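Local coordinates for DUF1987 domain-containing protein (Pseudomonas aeruginosa, PDB 6K4F), which probably acts as a regulatory phosphoprotein of the SiaABC threonine phosphorylation pathway, which controls biofilm formation in response to carbon availability, at residues Ser71-Met76 against Glu111-Asp116. Residues are numbered along the deposited sequence; the frame is centred on the assembly and turned at random.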
ATOM      1  N   SER A  71      -6.928  -4.071  12.174  1.00 30.28           N
ATOM      2  CA  SER A  71      -7.629  -3.102  11.341  1.00 26.67           C
ATOM      3  C   SER A  71      -6.727  -2.590  10.218  1.00 28.91           C
ATOM      4  O   SER A  71      -7.222  -2.271   9.128  1.00 26.50           O
ATOM      5  CB  SER A  71      -8.180  -1.957  12.202  1.00 31.41           C
ATOM      6  OG  SER A  71      -7.138  -1.231  12.829  1.00 37.85           O
ATOM      7  N   SER A  72      -5.404  -2.587  10.439  1.00 25.78           N
ATOM      8  CA  SER A  72      -4.467  -2.171   9.395  1.00 26.28           C
ATOM      9  C   SER A  72      -4.376  -3.220   8.292  1.00 25.17           C
ATOM     10  O   SER A  72      -4.266  -2.884   7.110  1.00 26.37           O
ATOM     11  CB  SER A  72      -3.081  -1.920   9.993  1.00 27.60           C
ATOM     12  OG  SER A  72      -3.088  -0.750  10.785  1.00 30.54           O
ATOM     13  N   ILE A  73      -4.427  -4.498   8.664  1.00 29.12           N
ATOM     14  CA  ILE A  73      -4.499  -5.562   7.663  1.00 29.44           C
ATOM     15  C   ILE A  73      -5.731  -5.373   6.784  1.00 29.96           C
ATOM     16  O   ILE A  73      -5.659  -5.488   5.560  1.00 26.24           O
ATOM     17  CB  ILE A  73      -4.491  -6.944   8.349  1.00 32.80           C
ATOM     18  CG1 ILE A  73      -3.110  -7.240   8.936  1.00 31.78           C
ATOM     19  CG2 ILE A  73      -4.912  -8.034   7.366  1.00 33.01           C
ATOM     20  CD1 ILE A  73      -3.067  -8.513   9.770  1.00 38.91           C
ATOM     21  N   LYS A  74      -6.877  -5.045   7.390  1.00 29.10           N
ATOM     22  CA  LYS A  74      -8.088  -4.843   6.597  1.00 31.07           C
ATOM     23  C   LYS A  74      -7.964  -3.640   5.675  1.00 30.35           C
ATOM     24  O   LYS A  74      -8.432  -3.677   4.527  1.00 29.27           O
ATOM     25  CB  LYS A  74      -9.291  -4.685   7.524  1.00 31.14           C
ATOM     26  CG  LYS A  74      -9.516  -5.939   8.373  1.00 37.12           C
ATOM     27  CD  LYS A  74     -10.793  -5.874   9.162  1.00 44.34           C
ATOM     28  CE  LYS A  74     -11.084  -7.220   9.781  1.00 51.15           C
ATOM     29  NZ  LYS A  74     -11.966  -8.046   8.929  1.00 59.44           N
ATOM     30  N   ALA A  75      -7.338  -2.565   6.165  1.00 27.64           N
ATOM     31  CA  ALA A  75      -7.154  -1.365   5.352  1.00 27.01           C
ATOM     32  C   ALA A  75      -6.243  -1.639   4.164  1.00 26.57           C
ATOM     33  O   ALA A  75      -6.522  -1.201   3.042  1.00 25.56           O
ATOM     34  CB  ALA A  75      -6.583  -0.237   6.213  1.00 28.97           C
ATOM     35  N   MET A  76      -5.155  -2.383   4.383  1.00 28.91           N
ATOM     36  CA  MET A  76      -4.278  -2.731   3.259  1.00 31.81           C
ATOM     37  C   MET A  76      -4.966  -3.660   2.261  1.00 29.06           C
ATOM     38  O   MET A  76      -4.768  -3.534   1.049  1.00 29.03           O
ATOM     39  CB  MET A  76      -2.986  -3.350   3.777  1.00 37.88           C
ATOM     40  CG  MET A  76      -2.241  -2.395   4.681  1.00 53.82           C
ATOM     41  SD  MET A  76      -1.382  -1.123   3.717  1.00 46.24           S
ATOM     42  CE  MET A  76      -0.814  -2.094   2.300  1.00 43.69           C
ATOM     43  N   GLU A 111       2.878 -13.066   1.877  1.00 37.53           N
ATOM     44  CA  GLU A 111       2.548 -14.168   0.973  1.00 39.14           C
ATOM     45  C   GLU A 111       1.044 -14.357   0.861  1.00 36.94           C
ATOM     46  O   GLU A 111       0.530 -14.629  -0.228  1.00 36.20           O
ATOM     47  CB  GLU A 111       3.208 -15.468   1.436  1.00 40.79           C
ATOM     48  CG  GLU A 111       4.715 -15.406   1.593  1.00 50.20           C
ATOM     49  CD  GLU A 111       5.458 -15.578   0.281  1.00 62.05           C
ATOM     50  OE1 GLU A 111       6.704 -15.682   0.317  1.00 68.72           O
ATOM     51  OE2 GLU A 111       4.805 -15.601  -0.784  1.00 64.08           O
ATOM     52  N   GLU A 112       0.315 -14.195   1.969  1.00 31.48           N
ATOM     53  CA  GLU A 112      -1.136 -14.295   1.897  1.00 36.81           C
ATOM     54  C   GLU A 112      -1.733 -13.170   1.061  1.00 35.64           C
ATOM     55  O   GLU A 112      -2.647 -13.410   0.265  1.00 34.36           O
ATOM     56  CB  GLU A 112      -1.724 -14.304   3.308  1.00 37.09           C
ATOM     57  CG  GLU A 112      -1.436 -15.618   4.027  1.00 43.87           C
ATOM     58  CD  GLU A 112      -1.524 -15.501   5.533  1.00 46.82           C
ATOM     59  OE1 GLU A 112      -1.717 -14.384   6.025  1.00 46.90           O
ATOM     60  OE2 GLU A 112      -1.406 -16.532   6.223  1.00 50.94           O
ATOM     61  N   PHE A 113      -1.252 -11.934   1.242  1.00 33.18           N
ATOM     62  CA  PHE A 113      -1.675 -10.845   0.368  1.00 31.11           C
ATOM     63  C   PHE A 113      -1.326 -11.158  -1.086  1.00 34.80           C
ATOM     64  O   PHE A 113      -2.129 -10.923  -1.997  1.00 33.80           O
ATOM     65  CB  PHE A 113      -0.992  -9.533   0.777  1.00 28.60           C
ATOM     66  CG  PHE A 113      -1.588  -8.854   1.995  1.00 29.08           C
ATOM     67  CD1 PHE A 113      -2.940  -8.892   2.251  1.00 40.28           C
ATOM     68  CD2 PHE A 113      -0.767  -8.134   2.854  1.00 36.63           C
ATOM     69  CE1 PHE A 113      -3.470  -8.241   3.360  1.00 42.99           C
ATOM     70  CE2 PHE A 113      -1.283  -7.476   3.958  1.00 41.62           C
ATOM     71  CZ  PHE A 113      -2.639  -7.529   4.213  1.00 38.39           C
ATOM     72  N   ARG A 114      -0.115 -11.653  -1.323  1.00 32.32           N
ATOM     73  CA  ARG A 114       0.308 -11.941  -2.695  1.00 38.26           C
ATOM     74  C   ARG A 114      -0.641 -12.923  -3.383  1.00 38.59           C
ATOM     75  O   ARG A 114      -0.942 -12.784  -4.576  1.00 38.69           O
ATOM     76  CB  ARG A 114       1.734 -12.487  -2.692  1.00 40.58           C
ATOM     77  CG  ARG A 114       2.277 -12.816  -4.077  1.00 37.54           C
ATOM     78  CD  ARG A 114       3.773 -13.008  -4.040  1.00 38.03           C
ATOM     79  NE  ARG A 114       4.298 -13.272  -5.375  1.00 47.03           N
ATOM     80  CZ  ARG A 114       4.693 -14.468  -5.801  1.00 44.29           C
ATOM     81  NH1 ARG A 114       4.654 -15.506  -4.984  1.00 43.66           N
ATOM     82  NH2 ARG A 114       5.150 -14.621  -7.036  1.00 37.76           N
ATOM     83  N   GLU A 115      -1.151 -13.905  -2.644  1.00 37.44           N
ATOM     84  CA  GLU A 115      -2.065 -14.861  -3.253  1.00 45.81           C
ATOM     85  C   GLU A 115      -3.374 -14.216  -3.688  1.00 43.59           C
ATOM     86  O   GLU A 115      -4.082 -14.782  -4.527  1.00 45.27           O
ATOM     87  CB  GLU A 115      -2.311 -16.014  -2.280  1.00 53.05           C
ATOM     88  CG  GLU A 115      -1.038 -16.834  -2.047  1.00 69.28           C
ATOM     89  CD  GLU A 115      -1.162 -17.866  -0.941  1.00 82.13           C
ATOM     90  OE1 GLU A 115      -1.285 -19.067  -1.267  1.00 87.51           O
ATOM     91  OE2 GLU A 115      -1.113 -17.483   0.249  1.00 85.53           O
ATOM     92  N   ASP A 116      -3.712 -13.041  -3.153  1.00 34.41           N
ATOM     93  CA  ASP A 116      -4.930 -12.358  -3.557  1.00 37.73           C
ATOM     94  C   ASP A 116      -4.726 -11.406  -4.731  1.00 42.24           C
ATOM     95  O   ASP A 116      -5.705 -10.814  -5.201  1.00 42.32           O
ATOM     96  CB  ASP A 116      -5.520 -11.569  -2.369  1.00 39.81           C
ATOM     97  CG  ASP A 116      -5.729 -12.430  -1.124  1.00 44.88           C
ATOM     98  OD1 ASP A 116      -6.010 -13.645  -1.272  1.00 44.39           O
ATOM     99  OD2 ASP A 116      -5.622 -11.891   0.005  1.00 41.72           O
TER
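Phe113 reaches from helix 108-115 to helix 70-88 and meets Ile73 and Met76 with the far end of its ring. Its CB points toward the facing helix, yet the Met76 and Phe113 CA atoms, the nearest pair between the two segments, are still 9.0 Å apart; the aromatic side chain spans this separation. With CG anti to its own carbonyl carbon (chi1 -78°), the ring extends across the gap, and contact begins only at the outer ring carbons. Phe113 CE1 lies 4.1 Å from Ile73 O. Within the two segments, Phe113 CZ is the nearest ring atom to Ile73 O, Ile73 CG2 and Met76 CB alike. Phe113 CZ is 3.9 Å from Ile73 O. The carbonyl oxygen sits at the ring edge, near its plane, so the rim carbons are turned to a polar backbone atom at van der Waals range, while the two aliphatic groups supply the apolar contacts. On Ile73 the gamma-methyl branch does the touching: chi1 of -71° sets CG2 beside the carbonyl carbon, so that this methyl and Ile73 O face the same ring carbon. Ile73 CG2 approaches Phe113 CZ to 3.9 Å.

Met76 offers its CB here, 4.2 Å from Phe113 CZ, and its side chain also packs on Leu63, Leu65 and Leu68 of strand 59-68. The ring of Phe113 is buried, with Met77 and Leu80 extending its contacts along helix 70-88 and Phe121 of strand 121-125 touching it as well. The contact thus joins neighbouring helices through an apolar layer that packs on strands 59-68 and 121-125. Between the two helices the chain passes through parallel strand 93-99, the arrangement characteristic of consecutive beta-alpha-beta crossovers in an alpha/beta fold.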